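Local coordinates for MOBA relate protein (Mycobacterium sp., PDB 2WAW) that is of unknown function but carries a MobA-like nucleotidyltransferase domain, so it probably binds a nucleoside triphosphate, at residues 8-13 / 35-40; 39-44 / 100-105; 87-92 / 147-152. One frame throughout, in Å; residues are numbered along the deposited sequence.

Contacts 1 and 2 lie in the core, their centres about 4 Å apart, and both set helix 33-42 on one face of the main sheet: contact 1 against strand 6-12, contact 2 against the neighbouring strand 98-103. They share Ala39 and Met40, yet differ in chemistry, methyls of branched aliphatic side chains in the first and a pair of thioethers with an alanine in the second. Contact 3, whose centre is about 18 Å from either, joins helices 84-90 and 146-150 nearer the surface, with leucine meeting leucine and alanine. It touches contact 1 through Val9 CG1 and Ala88 CB, 4.0 Å apart. None of the three has a hydrogen bond between its two segments.

Contact 1 of 3, residues 8-13 / 35-40; sequences GVVLAA and GATLAM
With CG1 of Val10 anti to the backbone N (chi1 175°) and CG2 anti to the carbonyl carbon, both methyls of the valine fork are presented to helix 33-42. Leu38 answers with CG anti to its own carbonyl carbon (chi1 -64°), while chi2 of -180° sends CD1 away and leaves CD2 as the branch turned to the strand. That single methyl meets the valine fork, 3.9 Å from Val10 CG2 and 4.0 Å from Val10 CG1. This seats helix 33-42 against strand 6-12, which lies parallel to its neighbour 48-53; the helix joins the two in a beta-alpha-beta crossover of the GT-A-like fold to which MobA-type nucleotidyltransferases belong. With the CA atoms of Val10 and Leu38 7.9 Å apart and no hydrogen bond between the segments, only side chains make the contact. Thr37 adds a more distant touch, its CG2 standing 4.3 Å from Val10 CG1. While this methyl turns to the strand, the hydroxyl OG1 of the buried Thr37 is satisfied by a hydrogen bond to the carbonyl of Gly104. Leu38 also packs on Val51 of the adjoining strand 48-53, whereas Val10 has Met102 as a further neighbour from strand 98-103.

Contact 2 of 3, residues 39-44 / 100-105; sequences AMARRC and VLMLGD
In the alpha/beta layering of this GT-A-like domain, the last turn of helix 33-42 packs over strand 98-103, with Met40 and Ala41 meeting Met102. The methionine pair touches through one methyl and one sulfur: CE of Met40 lies 3.6 Å from SD of Met102. The two chains run past each other in opposite senses, so the methyl of one is matched with the thioether of the other. Met102 was modelled in two conformers and the values here describe one of them, so its sulfur and methyl positions are to that extent uncertain. Two bends in Met40, at chi2 and at chi3 (-60°), fold its end back to that sulfur. Met102 leaves the strand with CG between the backbone N and the carbonyl carbon (chi1 82°), then bends again at chi3 (94°), turning its own methyl to Ala41. There CE of Met102 approaches CB of Ala41 to 3.8 Å. The contact is apolar on the evidence of its nearest atoms, methyl carbon against sulfur and methyl against methyl; all three residues are buried. A separation of 8.9 Å between the CA atoms of Ala41 and Met102 is bridged by the methionine chain. Around this core, Val10 of strand 6-12 touches both Ala41 and Met102, Ile109 lies against Met40, and helix 111-121 approaches Cys44 through Ala111 and Val114.

Contact 3 of 3, residues 87-92 / 147-152; sequences SALTWV and GDLAEL
Leu89 of helix 84-90 reaches over the start of the side chain of Leu149 and the backbone beside it, where its CD1 comes within 3.8 Å of Leu149 CB. The same methyl lies 3.8 Å from Ala150 N and 4.1 Å from Ala150 CB, so it rests where two successive residues of helix 146-150 join. With CG anti to the carbonyl carbon (chi1 -70°) and chi2 near 167°, Leu89 is extended enough to put one branch on each part of its partner surface. The second branch goes to the tip of the other leucine, CD2 of Leu89 standing 4.0 Å from CD1 of Leu149. The two leucines cross at about a right angle; Leu89 thus meets Leu149 at two points, near its root with CD1 and near its end with CD2. Leu149 turns its CB toward helix 84-90, while Ala150 contributes less buried area than either leucine. The CA atoms of Leu89 and Ala150 are 7.4 Å apart, a short spacing consistent with the small alanine at this position. Both leucines also touch Ile99 of strand 98-103, which places the helix pair against the sheet. Lys86 of helix 84-90 is hydrogen-bonded through NZ to O of Ala150, a polar link between the same two helices. Between the two six-residue segments themselves the contact is made by apolar van der Waals packing, with one methyl also against the backbone N of Ala150, which is consistent with the shape fit of the leucines, together with the Lys86 bond and Ile99, setting how the two helices lie.

Contact 1 of 3, residues 8-13 / 35-40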
loop_
_atom_site.group_PDB
_atom_site.type_symbol
_atom_site.label_atom_id
_atom_site.label_comp_id
_atom_site.label_asym_id
_atom_site.label_seq_id
_atom_site.Cartn_x
_atom_site.Cartn_y
_atom_site.Cartn_z
ATOM N N GLY A 8 -1.114 -5.800 7.280
ATOM C CA GLY A 8 -1.023 -4.702 6.313
ATOM C C GLY A 8 0.336 -4.699 5.648
ATOM O O GLY A 8 1.339 -4.973 6.294
ATOM N N VAL A 9 0.371 -4.386 4.350
ATOM C CA VAL A 9 1.622 -4.341 3.607
ATOM C C VAL A 9 1.626 -3.015 2.840
ATOM O O VAL A 9 0.797 -2.797 1.956
ATOM C CB VAL A 9 1.745 -5.518 2.590
ATOM C CG1 VAL A 9 3.076 -5.420 1.773
ATOM C CG2 VAL A 9 1.634 -6.899 3.293
ATOM N N VAL A 10 2.548 -2.137 3.203
ATOM C CA VAL A 10 2.722 -0.868 2.520
ATOM C C VAL A 10 3.904 -1.019 1.570
ATOM O O VAL A 10 5.057 -1.199 2.014
ATOM C CB VAL A 10 2.987 0.260 3.521
ATOM C CG1 VAL A 10 3.281 1.577 2.792
ATOM C CG2 VAL A 10 1.802 0.464 4.443
ATOM N N LEU A 11 3.612 -0.964 0.274
ATOM C CA LEU A 11 4.653 -1.106 -0.763
ATOM C C LEU A 11 5.278 0.255 -1.010
ATOM O O LEU A 11 4.611 1.180 -1.506
ATOM C CB LEU A 11 4.061 -1.698 -2.053
ATOM C CG LEU A 11 3.387 -3.060 -1.848
ATOM C CD1 LEU A 11 2.600 -3.422 -3.116
ATOM C CD2 LEU A 11 4.421 -4.154 -1.578
ATOM N N ALA A 12 6.540 0.392 -0.605
ATOM C CA ALA A 12 7.222 1.694 -0.639
ATOM C C ALA A 12 8.628 1.612 -1.220
ATOM O O ALA A 12 9.501 2.408 -0.867
ATOM C CB ALA A 12 7.235 2.330 0.758
ATOM N N ALA A 13 8.809 0.651 -2.118
ATOM C CA ALA A 13 10.093 0.405 -2.782
ATOM C C ALA A 13 10.053 0.936 -4.221
ATOM O O ALA A 13 9.173 0.577 -5.015
ATOM C CB ALA A 13 10.411 -1.095 -2.762
ATOM N N GLY A 35 5.746 8.918 5.791
ATOM C CA GLY A 35 5.350 9.095 7.191
ATOM C C GLY A 35 3.851 9.305 7.326
ATOM O O GLY A 35 3.205 8.771 8.235
ATOM N N ALA A 36 3.283 10.069 6.400
ATOM C CA ALA A 36 1.850 10.294 6.423
ATOM C C ALA A 36 1.053 9.008 6.160
ATOM O O ALA A 36 0.062 8.705 6.861
ATOM C CB ALA A 36 1.474 11.380 5.418
ATOM N N THR A 37 1.501 8.234 5.178
ATOM C CA THR A 37 0.861 6.951 4.880
ATOM C C THR A 37 0.975 5.980 6.064
ATOM O O THR A 37 0.005 5.318 6.427
ATOM C CB THR A 37 1.442 6.324 3.625
ATOM O OG1 THR A 37 1.256 7.249 2.545
ATOM C CG2 THR A 37 0.749 4.997 3.305
ATOM N N LEU A 38 2.150 5.930 6.691
ATOM C CA LEU A 38 2.338 4.995 7.811
ATOM C C LEU A 38 1.580 5.416 9.065
ATOM O O LEU A 38 1.087 4.557 9.816
ATOM C CB LEU A 38 3.826 4.789 8.098
ATOM C CG LEU A 38 4.640 4.121 6.977
ATOM C CD1 LEU A 38 6.081 3.991 7.447
ATOM C CD2 LEU A 38 4.090 2.752 6.581
ATOM N N ALA A 39 1.452 6.729 9.274
ATOM C CA ALA A 39 0.606 7.261 10.364
ATOM C C ALA A 39 -0.811 6.705 10.250
ATOM O O ALA A 39 -1.394 6.257 11.249
ATOM C CB ALA A 39 0.582 8.780 10.326
ATOM N N MET A 40 -1.354 6.700 9.033
ATOM C CA MET A 40 -2.694 6.154 8.788
ATOM C C MET A 40 -2.711 4.620 8.923
ATOM O O MET A 40 -3.618 4.047 9.553
ATOM C CB MET A 40 -3.205 6.650 7.420
ATOM C CG MET A 40 -4.553 6.098 6.975
ATOM S SD MET A 40 -4.450 4.422 6.298
ATOM C CE MET A 40 -3.330 4.682 4.931
#

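Contact 2 of 3, residues 39-44 / 100-105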
loop_
_atom_site.group_PDB
_atom_site.type_symbol
_atom_site.label_atom_id
_atom_site.label_comp_id
_atom_site.label_asym_id
_atom_site.label_seq_id
_atom_site.Cartn_x
_atom_site.Cartn_y
_atom_site.Cartn_z
ATOM N N ALA A 39 1.452 6.729 9.274
ATOM C CA ALA A 39 0.606 7.261 10.364
ATOM C C ALA A 39 -0.811 6.705 10.250
ATOM O O ALA A 39 -1.394 6.257 11.249
ATOM C CB ALA A 39 0.582 8.780 10.326
ATOM N N MET A 40 -1.354 6.700 9.033
ATOM C CA MET A 40 -2.694 6.154 8.788
ATOM C C MET A 40 -2.711 4.620 8.923
ATOM O O MET A 40 -3.618 4.047 9.553
ATOM C CB MET A 40 -3.205 6.650 7.420
ATOM C CG MET A 40 -4.553 6.098 6.975
ATOM S SD MET A 40 -4.450 4.422 6.298
ATOM C CE MET A 40 -3.330 4.682 4.931
ATOM N N ALA A 41 -1.699 3.965 8.348
ATOM C CA ALA A 41 -1.636 2.494 8.360
ATOM C C ALA A 41 -1.593 1.955 9.795
ATOM O O ALA A 41 -2.158 0.892 10.093
ATOM C CB ALA A 41 -0.447 1.991 7.541
ATOM N N ARG A 42 -0.915 2.682 10.685
ATOM C CA ARG A 42 -0.820 2.244 12.086
ATOM C C ARG A 42 -2.177 2.261 12.792
ATOM O O ARG A 42 -2.404 1.503 13.749
ATOM C CB ARG A 42 0.188 3.114 12.843
ATOM C CG ARG A 42 1.641 2.850 12.452
ATOM C CD ARG A 42 2.508 3.843 13.217
ATOM N NE ARG A 42 3.929 3.798 12.890
ATOM C CZ ARG A 42 4.827 3.076 13.560
ATOM N NH1 ARG A 42 4.470 2.306 14.583
ATOM N NH2 ARG A 42 6.097 3.126 13.201
ATOM N N ARG A 43 -3.079 3.127 12.323
ATOM C CA ARG A 43 -4.418 3.231 12.893
ATOM C C ARG A 43 -5.438 2.230 12.337
ATOM O O ARG A 43 -6.598 2.203 12.808
ATOM C CB ARG A 43 -4.944 4.650 12.727
ATOM C CG ARG A 43 -4.091 5.705 13.404
ATOM C CD ARG A 43 -4.722 7.096 13.318
ATOM N NE ARG A 43 -5.133 7.482 11.965
ATOM C CZ ARG A 43 -4.483 8.347 11.187
ATOM N NH1 ARG A 43 -3.368 8.934 11.603
ATOM N NH2 ARG A 43 -4.954 8.627 9.979
ATOM N N CYS A 44 -5.026 1.442 11.339
ATOM C CA CYS A 44 -5.877 0.403 10.744
ATOM C C CYS A 44 -5.894 -0.830 11.643
ATOM O O CYS A 44 -4.985 -0.999 12.452
ATOM C CB CYS A 44 -5.357 -0.005 9.371
ATOM S SG CYS A 44 -5.462 1.343 8.166
ATOM N N VAL A 100 -3.738 -6.704 3.452
ATOM C CA VAL A 100 -4.215 -5.499 2.803
ATOM C C VAL A 100 -3.015 -4.776 2.213
ATOM O O VAL A 100 -2.041 -4.486 2.926
ATOM C CB VAL A 100 -4.989 -4.588 3.789
ATOM C CG1 VAL A 100 -5.268 -3.192 3.175
ATOM C CG2 VAL A 100 -6.279 -5.255 4.239
ATOM N N LEU A 101 -3.091 -4.505 0.912
ATOM C CA LEU A 101 -2.019 -3.854 0.139
ATOM C C LEU A 101 -2.295 -2.398 -0.087
ATOM O O LEU A 101 -3.376 -2.033 -0.533
ATOM C CB LEU A 101 -1.898 -4.524 -1.238
ATOM C CG LEU A 101 -1.399 -5.958 -1.344
ATOM C CD1 LEU A 101 -1.541 -6.412 -2.791
ATOM C CD2 LEU A 101 0.051 -6.055 -0.880
ATOM N N MET A 102 -1.302 -1.571 0.206
ATOM C CA MET A 102 -1.422 -0.172 -0.146
ATOM C C MET A 102 -0.063 0.362 -0.538
ATOM O O MET A 102 0.968 -0.281 -0.323
ATOM C CB MET A 102 -2.008 0.627 0.996
ATOM C CG MET A 102 -1.001 1.001 2.027
ATOM S SD MET A 102 -1.841 1.775 3.398
ATOM C CE MET A 102 -2.091 0.368 4.492
ATOM N N LEU A 103 -0.073 1.495 -1.237
ATOM C CA LEU A 103 1.178 2.125 -1.679
ATOM C C LEU A 103 1.676 3.119 -0.642
ATOM O O LEU A 103 0.869 3.792 -0.000
ATOM C CB LEU A 103 0.989 2.851 -3.023
ATOM C CG LEU A 103 0.538 1.976 -4.213
ATOM C CD1 LEU A 103 0.539 2.789 -5.502
ATOM C CD2 LEU A 103 1.411 0.741 -4.382
ATOM N N GLY A 104 2.996 3.258 -0.513
ATOM C CA GLY A 104 3.594 4.196 0.440
ATOM C C GLY A 104 3.278 5.659 0.136
ATOM O O GLY A 104 3.459 6.541 0.998
ATOM N N ASP A 105 2.811 5.901 -1.094
ATOM C CA ASP A 105 2.535 7.252 -1.596
ATOM C C ASP A 105 1.039 7.568 -1.733
ATOM O O ASP A 105 0.648 8.499 -2.448
ATOM C CB ASP A 105 3.296 7.554 -2.909
ATOM C CG ASP A 105 3.053 6.510 -3.991
ATOM O OD1 ASP A 105 3.400 5.332 -3.743
ATOM O OD2 ASP A 105 2.571 6.872 -5.093
#

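Contact 3 of 3, residues 87-92 / 147-152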
loop_
_atom_site.group_PDB
_atom_site.type_symbol
_atom_site.label_atom_id
_atom_site.label_comp_id
_atom_site.label_asym_id
_atom_site.label_seq_id
_atom_site.Cartn_x
_atom_site.Cartn_y
_atom_site.Cartn_z
ATOM N N SER A 87 9.131 -10.561 -1.612
ATOM C CA SER A 87 9.848 -10.627 -0.344
ATOM C C SER A 87 8.914 -10.408 0.850
ATOM O O SER A 87 8.997 -11.122 1.834
ATOM C CB SER A 87 11.001 -9.618 -0.336
ATOM O OG SER A 87 11.917 -9.892 -1.397
ATOM N N ALA A 88 8.009 -9.436 0.744
ATOM C CA ALA A 88 7.107 -9.120 1.849
ATOM C C ALA A 88 6.290 -10.324 2.281
ATOM O O ALA A 88 6.074 -10.528 3.481
ATOM C CB ALA A 88 6.185 -7.957 1.486
ATOM N N LEU A 89 5.844 -11.126 1.307
ATOM C CA LEU A 89 4.978 -12.278 1.597
ATOM C C LEU A 89 5.651 -13.272 2.550
ATOM O O LEU A 89 4.999 -13.896 3.416
ATOM C CB LEU A 89 4.507 -12.955 0.289
ATOM C CG LEU A 89 3.495 -12.140 -0.551
ATOM C CD1 LEU A 89 3.341 -12.718 -1.954
ATOM C CD2 LEU A 89 2.133 -12.026 0.123
ATOM N N THR A 90 6.964 -13.405 2.409
ATOM C CA THR A 90 7.720 -14.355 3.230
ATOM C C THR A 90 7.699 -13.985 4.732
ATOM O O THR A 90 7.902 -14.843 5.606
ATOM C CB THR A 90 9.159 -14.528 2.695
ATOM O OG1 THR A 90 9.934 -13.355 2.958
ATOM C CG2 THR A 90 9.133 -14.788 1.201
ATOM N N TRP A 91 7.424 -12.710 5.006
ATOM C CA TRP A 91 7.374 -12.137 6.357
ATOM C C TRP A 91 5.989 -12.121 6.998
ATOM O O TRP A 91 5.863 -11.812 8.185
ATOM C CB TRP A 91 7.849 -10.689 6.323
ATOM C CG TRP A 91 9.311 -10.480 6.212
ATOM C CD1 TRP A 91 10.107 -10.766 5.136
ATOM C CD2 TRP A 91 10.154 -9.864 7.191
ATOM N NE1 TRP A 91 11.408 -10.399 5.406
ATOM C CE2 TRP A 91 11.464 -9.838 6.656
ATOM C CE3 TRP A 91 9.933 -9.342 8.475
ATOM C CZ2 TRP A 91 12.557 -9.314 7.368
ATOM C CZ3 TRP A 91 11.018 -8.819 9.183
ATOM C CH2 TRP A 91 12.314 -8.809 8.623
ATOM N N VAL A 92 4.952 -12.414 6.216
ATOM C CA VAL A 92 3.575 -12.375 6.722
ATOM C C VAL A 92 3.371 -13.427 7.813
ATOM O O VAL A 92 3.732 -14.592 7.619
ATOM C CB VAL A 92 2.566 -12.584 5.578
ATOM C CG1 VAL A 92 1.139 -12.639 6.106
ATOM C CG2 VAL A 92 2.687 -11.433 4.561
ATOM N N GLY A 147 0.270 -17.473 -3.370
ATOM C CA GLY A 147 1.113 -18.047 -4.431
ATOM C C GLY A 147 1.044 -17.294 -5.755
ATOM O O GLY A 147 2.072 -17.052 -6.403
ATOM N N ASP A 148 -0.168 -16.903 -6.153
ATOM C CA ASP A 148 -0.374 -16.145 -7.388
ATOM C C ASP A 148 0.228 -14.733 -7.337
ATOM O O ASP A 148 0.802 -14.253 -8.324
ATOM C CB ASP A 148 -1.871 -16.088 -7.728
ATOM C CG ASP A 148 -2.504 -17.472 -7.790
ATOM O OD1 ASP A 148 -2.636 -18.009 -8.907
ATOM O OD2 ASP A 148 -2.836 -18.047 -6.727
ATOM N N LEU A 149 0.081 -14.068 -6.190
ATOM C CA LEU A 149 0.731 -12.790 -5.945
ATOM C C LEU A 149 2.227 -12.893 -6.127
ATOM O O LEU A 149 2.842 -12.025 -6.750
ATOM C CB LEU A 149 0.495 -12.326 -4.515
ATOM C CG LEU A 149 -0.688 -11.451 -4.160
ATOM C CD1 LEU A 149 -0.407 -10.924 -2.776
ATOM C CD2 LEU A 149 -0.879 -10.300 -5.142
ATOM N N ALA A 150 2.804 -13.946 -5.554
ATOM C CA ALA A 150 4.246 -14.147 -5.571
ATOM C C ALA A 150 4.776 -14.226 -7.002
ATOM O O ALA A 150 5.891 -13.785 -7.275
ATOM C CB ALA A 150 4.620 -15.386 -4.779
ATOM N N GLU A 151 3.949 -14.753 -7.908
ATOM C CA GLU A 151 4.308 -14.944 -9.321
ATOM C C GLU A 151 4.137 -13.707 -10.215
ATOM O O GLU A 151 4.492 -13.743 -11.397
ATOM C CB GLU A 151 3.503 -16.106 -9.913
ATOM C CG GLU A 151 3.866 -17.461 -9.340
ATOM C CD GLU A 151 2.837 -18.529 -9.654
ATOM O OE1 GLU A 151 2.137 -18.415 -10.686
ATOM O OE2 GLU A 151 2.729 -19.489 -8.862
ATOM N N LEU A 152 3.585 -12.623 -9.671
ATOM C CA LEU A 152 3.498 -11.369 -10.424
ATOM C C LEU A 152 4.901 -10.794 -10.631
ATOM O O LEU A 152 5.790 -10.979 -9.794
ATOM C CB LEU A 152 2.599 -10.340 -9.724
ATOM C CG LEU A 152 1.143 -10.691 -9.397
ATOM C CD1 LEU A 152 0.524 -9.566 -8.600
ATOM C CD2 LEU A 152 0.319 -10.973 -10.641
#